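Local structure of nascent polypeptide-associated complex subunit alpha-like UBA domain-containing protein (Chaetomium thermophilum, 5NNP) at residues N12-E17 with K38-Y43; E16-S21 with T26-A31. The protein is probably a HYPK-like partner of an N-terminal acetyltransferase, to which the C-terminal UBA domain that makes up this chain is bound. One frame throughout, in Å; residues are numbered along the deposited sequence.

Contact 1 of 2, residues N12-E17 with K38-Y43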
ATOM      1  N   ASN C  12     -13.232  34.628  12.915  1.00 48.49           N
ATOM      2  CA  ASN C  12     -13.856  33.856  13.982  1.00 55.81           C
ATOM      3  C   ASN C  12     -15.093  33.119  13.495  1.00 55.11           C
ATOM      4  O   ASN C  12     -15.444  32.062  14.020  1.00 56.82           O
ATOM      5  CB  ASN C  12     -14.218  34.755  15.161  1.00 53.63           C
ATOM      6  CG  ASN C  12     -12.996  35.288  15.877  1.00 64.91           C
ATOM      7  OD1 ASN C  12     -11.895  34.757  15.724  1.00 63.18           O
ATOM      8  ND2 ASN C  12     -13.178  36.345  16.664  1.00 74.09           N
ATOM      9  N   LEU C  13     -15.749  33.683  12.488  1.00 49.59           N
ATOM     10  CA  LEU C  13     -16.925  33.058  11.915  1.00 56.28           C
ATOM     11  C   LEU C  13     -16.513  31.807  11.151  1.00 60.67           C
ATOM     12  O   LEU C  13     -17.095  30.744  11.341  1.00 63.87           O
ATOM     13  CB  LEU C  13     -17.672  34.020  10.996  1.00 52.91           C
ATOM     14  CG  LEU C  13     -18.902  33.408  10.315  1.00 53.32           C
ATOM     15  CD1 LEU C  13     -20.067  33.263  11.286  1.00 52.16           C
ATOM     16  CD2 LEU C  13     -19.306  34.231   9.097  1.00 52.46           C
ATOM     17  N   LEU C  14     -15.505  31.933  10.295  1.00 57.77           N
ATOM     18  CA  LEU C  14     -15.007  30.778   9.546  1.00 56.58           C
ATOM     19  C   LEU C  14     -14.435  29.710  10.470  1.00 55.14           C
ATOM     20  O   LEU C  14     -14.580  28.514  10.205  1.00 50.64           O
ATOM     21  CB  LEU C  14     -13.949  31.201   8.529  1.00 51.24           C
ATOM     22  CG  LEU C  14     -14.475  31.663   7.170  1.00 54.29           C
ATOM     23  CD1 LEU C  14     -15.337  32.895   7.309  1.00 56.82           C
ATOM     24  CD2 LEU C  14     -13.319  31.954   6.257  1.00 60.65           C
ATOM     25  N   VAL C  15     -13.792  30.138  11.552  1.00 58.92           N
ATOM     26  CA  VAL C  15     -13.214  29.193  12.502  1.00 63.12           C
ATOM     27  C   VAL C  15     -14.321  28.338  13.100  1.00 58.99           C
ATOM     28  O   VAL C  15     -14.238  27.113  13.103  1.00 53.94           O
ATOM     29  CB  VAL C  15     -12.422  29.901  13.634  1.00 53.62           C
ATOM     30  CG1 VAL C  15     -12.175  28.945  14.783  1.00 52.19           C
ATOM     31  CG2 VAL C  15     -11.097  30.428  13.111  1.00 49.44           C
ATOM     32  N   GLU C  16     -15.375  28.993  13.568  1.00 58.18           N
ATOM     33  CA  GLU C  16     -16.475  28.301  14.222  1.00 59.71           C
ATOM     34  C   GLU C  16     -17.337  27.466  13.265  1.00 56.86           C
ATOM     35  O   GLU C  16     -17.801  26.383  13.628  1.00 57.70           O
ATOM     36  CB  GLU C  16     -17.350  29.316  14.965  1.00 59.02           C
ATOM     37  CG  GLU C  16     -18.722  28.797  15.355  1.00 71.26           C
ATOM     38  CD  GLU C  16     -18.697  27.851  16.549  1.00 78.62           C
ATOM     39  OE1 GLU C  16     -17.680  27.822  17.280  1.00 77.47           O
ATOM     40  OE2 GLU C  16     -19.705  27.139  16.752  1.00 81.19           O
ATOM     41  N   GLU C  17     -17.559  27.956  12.050  1.00 53.67           N
ATOM     42  CA  GLU C  17     -18.562  27.329  11.184  1.00 60.35           C
ATOM     43  C   GLU C  17     -17.947  26.394  10.144  1.00 55.89           C
ATOM     44  O   GLU C  17     -18.656  25.615   9.519  1.00 52.49           O
ATOM     45  CB  GLU C  17     -19.419  28.397  10.481  1.00 57.38           C
ATOM     46  CG  GLU C  17     -20.271  29.267  11.409  1.00 58.32           C
ATOM     47  CD  GLU C  17     -21.368  28.486  12.126  1.00 73.31           C
ATOM     48  OE1 GLU C  17     -21.636  28.785  13.311  1.00 76.38           O
ATOM     49  OE2 GLU C  17     -21.970  27.581  11.508  1.00 76.07           O
ATOM     50  N   LYS C  38     -17.980  35.119  -0.073  1.00 56.25           N
ATOM     51  CA  LYS C  38     -17.387  34.508  -1.249  1.00 58.14           C
ATOM     52  C   LYS C  38     -16.556  33.299  -0.816  1.00 64.25           C
ATOM     53  O   LYS C  38     -16.650  32.219  -1.412  1.00 69.72           O
ATOM     54  CB  LYS C  38     -16.537  35.514  -2.027  1.00 57.53           C
ATOM     55  CG  LYS C  38     -16.106  35.022  -3.395  1.00 61.35           C
ATOM     56  CD  LYS C  38     -14.999  35.900  -3.968  1.00 74.15           C
ATOM     57  CE  LYS C  38     -14.363  35.261  -5.196  1.00 79.57           C
ATOM     58  NZ  LYS C  38     -13.168  36.025  -5.636  1.00 85.71           N
ATOM     59  N   ALA C  39     -15.761  33.465   0.236  1.00 61.80           N
ATOM     60  CA  ALA C  39     -14.893  32.379   0.701  1.00 57.62           C
ATOM     61  C   ALA C  39     -15.694  31.148   1.163  1.00 58.25           C
ATOM     62  O   ALA C  39     -15.361  30.021   0.804  1.00 61.12           O
ATOM     63  CB  ALA C  39     -13.982  32.871   1.819  1.00 49.32           C
ATOM     64  N   MET C  40     -16.745  31.364   1.950  1.00 53.56           N
ATOM     65  CA  MET C  40     -17.579  30.259   2.429  1.00 49.44           C
ATOM     66  C   MET C  40     -18.282  29.516   1.287  1.00 56.86           C
ATOM     67  O   MET C  40     -18.406  28.290   1.311  1.00 54.84           O
ATOM     68  CB  MET C  40     -18.629  30.765   3.425  1.00 56.82           C
ATOM     69  CG  MET C  40     -18.087  31.161   4.799  1.00 59.53           C
ATOM     70  SD  MET C  40     -19.408  31.557   5.959  1.00 54.07           S
ATOM     71  CE  MET C  40     -19.892  33.191   5.426  1.00 47.63           C
ATOM     72  N   LYS C  41     -18.752  30.257   0.289  1.00 58.58           N
ATOM     73  CA  LYS C  41     -19.410  29.634  -0.852  1.00 56.28           C
ATOM     74  C   LYS C  41     -18.421  28.793  -1.670  1.00 60.34           C
ATOM     75  O   LYS C  41     -18.760  27.718  -2.159  1.00 61.16           O
ATOM     76  CB  LYS C  41     -20.061  30.696  -1.739  1.00 55.27           C
ATOM     77  CG  LYS C  41     -21.294  31.358  -1.149  1.00 57.14           C
ATOM     78  CD  LYS C  41     -21.929  32.275  -2.182  1.00 55.79           C
ATOM     79  CE  LYS C  41     -23.301  32.754  -1.770  1.00 59.21           C
ATOM     80  NZ  LYS C  41     -23.986  33.366  -2.936  1.00 66.12           N
ATOM     81  N   ALA C  42     -17.195  29.293  -1.812  1.00 58.64           N
ATOM     82  CA  ALA C  42     -16.159  28.601  -2.578  1.00 52.90           C
ATOM     83  C   ALA C  42     -15.756  27.292  -1.904  1.00 48.88           C
ATOM     84  O   ALA C  42     -15.654  26.246  -2.549  1.00 43.40           O
ATOM     85  CB  ALA C  42     -14.942  29.505  -2.752  1.00 41.24           C
ATOM     86  N   TYR C  43     -15.544  27.379  -0.594  1.00 48.54           N
ATOM     87  CA  TYR C  43     -15.109  26.259   0.225  1.00 46.93           C
ATOM     88  C   TYR C  43     -16.049  25.055   0.232  1.00 47.15           C
ATOM     89  O   TYR C  43     -15.582  23.931   0.339  1.00 54.27           O
ATOM     90  CB  TYR C  43     -14.901  26.731   1.665  1.00 48.56           C
ATOM     91  CG  TYR C  43     -14.249  25.688   2.537  1.00 47.94           C
ATOM     92  CD1 TYR C  43     -15.013  24.802   3.288  1.00 51.44           C
ATOM     93  CD2 TYR C  43     -12.875  25.573   2.595  1.00 40.02           C
ATOM     94  CE1 TYR C  43     -14.418  23.836   4.078  1.00 44.12           C
ATOM     95  CE2 TYR C  43     -12.280  24.625   3.376  1.00 40.80           C
ATOM     96  CZ  TYR C  43     -13.048  23.754   4.113  1.00 43.98           C
ATOM     97  OH  TYR C  43     -12.430  22.809   4.896  1.00 46.04           O
TER
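Met40 packs against Leu13 and Leu14 together, joining the first helix of this three-helix UBA domain to the third. Its sulfur and terminal methyl both reach one methyl of Leu13: Leu13 CD2 is 3.9 Å from Met40 CE and 4.1 Å from Met40 SD. Higher up the same side chain, Met40 CG lies 4.1 Å from Leu14 CD1, so two successive leucines are served by different parts of one unbranched chain. Methionine suits the place because its flexible thioether can turn along a neighbour; here chi3 of -77° folds the methyl back, and the Leu13 and Met40 side chains meet nearly at right angles. Leu13 reaches across with CG anti to its backbone N (chi1 178°), which carries its branch outward from helix 8-18. Leu14 CA and Met40 CA, 7.6 Å apart, are the closest CA atoms across the two segments. Leu14 is buried and also packs on Ala25 and Leu29 of helix 22-30. The acetyltransferase-like chain packs here as well, its Ala728 on Leu13 and its Val734 on Met40. Regular helical bonds fix the spacing of these side chains on both helices; among them, Glu17 N donates to Leu13 O at 2.9 Å and Tyr43 N to Ala39 O at 3.0 Å.

Contact 2 of 2, residues E16-S21 with T26-A31; sequences EELELS and TELLKA
Glu19 OE2, one residue beyond the Leu18 that meets Leu28, is gripped by two ammonium groups of the acetyltransferase-like chain, forming salt bridges with NZ of its Lys686 and Lys688. This glutamate stands at the turn between the first two helices of the UBA three-helix bundle, where the chain leaves helix 8-18 with a positive phi (62°). The turn sends the acidic side chain outward to the partner subunit while the leucines before and after it point inward. Leu18 CD1 comes within 4.2 Å of Leu28 CD2, and the two side chains cross almost perpendicularly. Leucine suits these places because its branched apolar end packs well among other leucines: Leu28 stretches out from helix 22-30 with CG anti to the backbone N (chi1 174°), and its one methyl CD2 is shared by Leu18 and Leu20. All three leucines also touch Tyr43 of helix 36-43, so the small apolar cluster is closed by the third helix. Ser21 follows as the N-cap of helix 22-30, its OG bonded to Lys24 N; a short hydroxyl side chain is well fitted to satisfy an amide in the first turn. Further along, Lys30 N bonds to Thr26 O at 2.7 Å, holding the turn of helix that carries Leu28. The second leucine of the pair completes the grip, with Leu20 CD1 placed 4.3 Å from Leu28 CD2.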
ATOM      1  N   GLU C  16     -15.375  28.993  13.568  1.00 58.18           N
ATOM      2  CA  GLU C  16     -16.475  28.301  14.222  1.00 59.71           C
ATOM      3  C   GLU C  16     -17.337  27.466  13.265  1.00 56.86           C
ATOM      4  O   GLU C  16     -17.801  26.383  13.628  1.00 57.70           O
ATOM      5  CB  GLU C  16     -17.350  29.316  14.965  1.00 59.02           C
ATOM      6  CG  GLU C  16     -18.722  28.797  15.355  1.00 71.26           C
ATOM      7  CD  GLU C  16     -18.697  27.851  16.549  1.00 78.62           C
ATOM      8  OE1 GLU C  16     -17.680  27.822  17.280  1.00 77.47           O
ATOM      9  OE2 GLU C  16     -19.705  27.139  16.752  1.00 81.19           O
ATOM     10  N   GLU C  17     -17.559  27.956  12.050  1.00 53.67           N
ATOM     11  CA  GLU C  17     -18.562  27.329  11.184  1.00 60.35           C
ATOM     12  C   GLU C  17     -17.947  26.394  10.144  1.00 55.89           C
ATOM     13  O   GLU C  17     -18.656  25.615   9.519  1.00 52.49           O
ATOM     14  CB  GLU C  17     -19.419  28.397  10.481  1.00 57.38           C
ATOM     15  CG  GLU C  17     -20.271  29.267  11.409  1.00 58.32           C
ATOM     16  CD  GLU C  17     -21.368  28.486  12.126  1.00 73.31           C
ATOM     17  OE1 GLU C  17     -21.636  28.785  13.311  1.00 76.38           O
ATOM     18  OE2 GLU C  17     -21.970  27.581  11.508  1.00 76.07           O
ATOM     19  N   LEU C  18     -16.632  26.485   9.949  1.00 56.99           N
ATOM     20  CA  LEU C  18     -15.925  25.577   9.038  1.00 49.67           C
ATOM     21  C   LEU C  18     -14.943  24.704   9.806  1.00 52.18           C
ATOM     22  O   LEU C  18     -14.370  23.770   9.260  1.00 57.86           O
ATOM     23  CB  LEU C  18     -15.192  26.355   7.946  1.00 43.93           C
ATOM     24  CG  LEU C  18     -16.131  27.076   6.977  1.00 48.07           C
ATOM     25  CD1 LEU C  18     -15.380  27.953   5.986  1.00 40.37           C
ATOM     26  CD2 LEU C  18     -17.024  26.061   6.256  1.00 55.90           C
ATOM     27  N   GLU C  19     -14.763  25.020  11.081  1.00 51.20           N
ATOM     28  CA  GLU C  19     -13.907  24.245  11.966  1.00 51.90           C
ATOM     29  C   GLU C  19     -12.475  24.282  11.458  1.00 56.22           C
ATOM     30  O   GLU C  19     -11.791  23.269  11.411  1.00 58.24           O
ATOM     31  CB  GLU C  19     -14.424  22.800  12.107  1.00 47.42           C
ATOM     32  CG  GLU C  19     -15.854  22.728  12.679  1.00 57.14           C
ATOM     33  CD  GLU C  19     -16.207  21.406  13.346  1.00 62.99           C
ATOM     34  OE1 GLU C  19     -15.806  20.337  12.827  1.00 67.38           O
ATOM     35  OE2 GLU C  19     -16.898  21.444  14.390  1.00 64.41           O
ATOM     36  N   LEU C  20     -12.036  25.476  11.081  1.00 57.71           N
ATOM     37  CA  LEU C  20     -10.683  25.694  10.598  1.00 52.11           C
ATOM     38  C   LEU C  20      -9.797  26.347  11.653  1.00 55.19           C
ATOM     39  O   LEU C  20     -10.280  27.032  12.544  1.00 54.36           O
ATOM     40  CB  LEU C  20     -10.710  26.565   9.347  1.00 46.53           C
ATOM     41  CG  LEU C  20     -11.504  25.994   8.181  1.00 48.05           C
ATOM     42  CD1 LEU C  20     -11.296  26.845   6.955  1.00 47.91           C
ATOM     43  CD2 LEU C  20     -11.082  24.576   7.910  1.00 36.40           C
ATOM     44  N   SER C  21      -8.494  26.135  11.539  1.00 59.65           N
ATOM     45  CA  SER C  21      -7.535  26.855  12.362  1.00 58.89           C
ATOM     46  C   SER C  21      -7.602  28.323  12.005  1.00 63.42           C
ATOM     47  O   SER C  21      -7.957  28.668  10.880  1.00 63.14           O
ATOM     48  CB  SER C  21      -6.118  26.328  12.139  1.00 60.54           C
ATOM     49  OG  SER C  21      -5.682  26.600  10.814  1.00 62.72           O
ATOM     50  N   THR C  26      -7.990  32.400   7.972  1.00 54.69           N
ATOM     51  CA  THR C  26      -7.466  33.670   7.493  1.00 55.77           C
ATOM     52  C   THR C  26      -6.939  33.557   6.068  1.00 59.71           C
ATOM     53  O   THR C  26      -7.244  34.383   5.199  1.00 65.35           O
ATOM     54  CB  THR C  26      -6.350  34.178   8.412  1.00 55.22           C
ATOM     55  OG1 THR C  26      -6.925  34.592   9.660  1.00 59.77           O
ATOM     56  CG2 THR C  26      -5.610  35.348   7.762  1.00 47.89           C
ATOM     57  N   GLU C  27      -6.134  32.531   5.842  1.00 56.44           N
ATOM     58  CA  GLU C  27      -5.598  32.245   4.530  1.00 60.69           C
ATOM     59  C   GLU C  27      -6.723  32.111   3.498  1.00 62.40           C
ATOM     60  O   GLU C  27      -6.615  32.647   2.398  1.00 63.03           O
ATOM     61  CB  GLU C  27      -4.755  30.973   4.593  1.00 66.96           C
ATOM     62  CG  GLU C  27      -4.127  30.568   3.292  1.00 79.38           C
ATOM     63  CD  GLU C  27      -3.540  29.171   3.355  1.00 89.14           C
ATOM     64  OE1 GLU C  27      -3.383  28.638   4.479  1.00 89.08           O
ATOM     65  OE2 GLU C  27      -3.245  28.608   2.278  1.00 94.73           O
ATOM     66  N   LEU C  28      -7.804  31.415   3.862  1.00 57.70           N
ATOM     67  CA  LEU C  28      -8.924  31.209   2.943  1.00 51.90           C
ATOM     68  C   LEU C  28      -9.571  32.546   2.644  1.00 52.85           C
ATOM     69  O   LEU C  28      -9.859  32.860   1.490  1.00 59.39           O
ATOM     70  CB  LEU C  28      -9.958  30.226   3.516  1.00 49.30           C
ATOM     71  CG  LEU C  28     -11.270  30.011   2.725  1.00 49.09           C
ATOM     72  CD1 LEU C  28     -10.994  29.501   1.332  1.00 45.68           C
ATOM     73  CD2 LEU C  28     -12.256  29.068   3.434  1.00 44.73           C
ATOM     74  N   LEU C  29      -9.799  33.328   3.692  1.00 48.51           N
ATOM     75  CA  LEU C  29     -10.335  34.673   3.541  1.00 41.20           C
ATOM     76  C   LEU C  29      -9.436  35.562   2.688  1.00 52.29           C
ATOM     77  O   LEU C  29      -9.930  36.335   1.862  1.00 51.05           O
ATOM     78  CB  LEU C  29     -10.538  35.313   4.904  1.00 45.36           C
ATOM     79  CG  LEU C  29     -11.844  34.938   5.589  1.00 56.76           C
ATOM     80  CD1 LEU C  29     -11.830  35.316   7.071  1.00 54.76           C
ATOM     81  CD2 LEU C  29     -12.997  35.597   4.850  1.00 60.40           C
ATOM     82  N   LYS C  30      -8.119  35.459   2.886  1.00 52.65           N
ATOM     83  CA  LYS C  30      -7.184  36.288   2.128  1.00 59.18           C
ATOM     84  C   LYS C  30      -7.221  35.859   0.658  1.00 62.03           C
ATOM     85  O   LYS C  30      -6.956  36.651  -0.247  1.00 69.85           O
ATOM     86  CB  LYS C  30      -5.754  36.201   2.699  1.00 71.07           C
ATOM     87  CG  LYS C  30      -4.812  37.318   2.189  1.00 82.50           C
ATOM     88  CD  LYS C  30      -3.309  37.069   2.463  1.00 92.30           C
ATOM     89  CE  LYS C  30      -2.407  38.049   1.667  1.00 78.86           C
ATOM     90  NZ  LYS C  30      -0.932  37.885   1.889  1.00 76.07           N
ATOM     91  N   ALA C  31      -7.576  34.602   0.432  1.00 59.59           N
ATOM     92  CA  ALA C  31      -7.658  34.049  -0.910  1.00 56.04           C
ATOM     93  C   ALA C  31      -8.839  34.623  -1.677  1.00 61.98           C
ATOM     94  O   ALA C  31      -8.926  34.493  -2.894  1.00 69.52           O
ATOM     95  CB  ALA C  31      -7.768  32.551  -0.835  1.00 46.65           C
TER

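In the fold
From the N terminus the chain first runs through helix 8-18, the element that both contacts use and whose Glu16 and Glu17 they share. Contact 2 closes the short loop, in which the chain reverses through residues 19-21 and helix 22-30 returns past Leu18 at the end of the first helix and Leu20 in the turn. Contact 1 closes the longer one, bringing helix 36-43 back to helix 8-18 with helix 22-30 lying within the closed loop of sequence, so the shorter closure is nested in the longer, overlapping it at the start. Their centres are about 6 Å apart. They touch where Val15 CG1 packs on Leu20 O, and their side chains join all three helices in one apolar core.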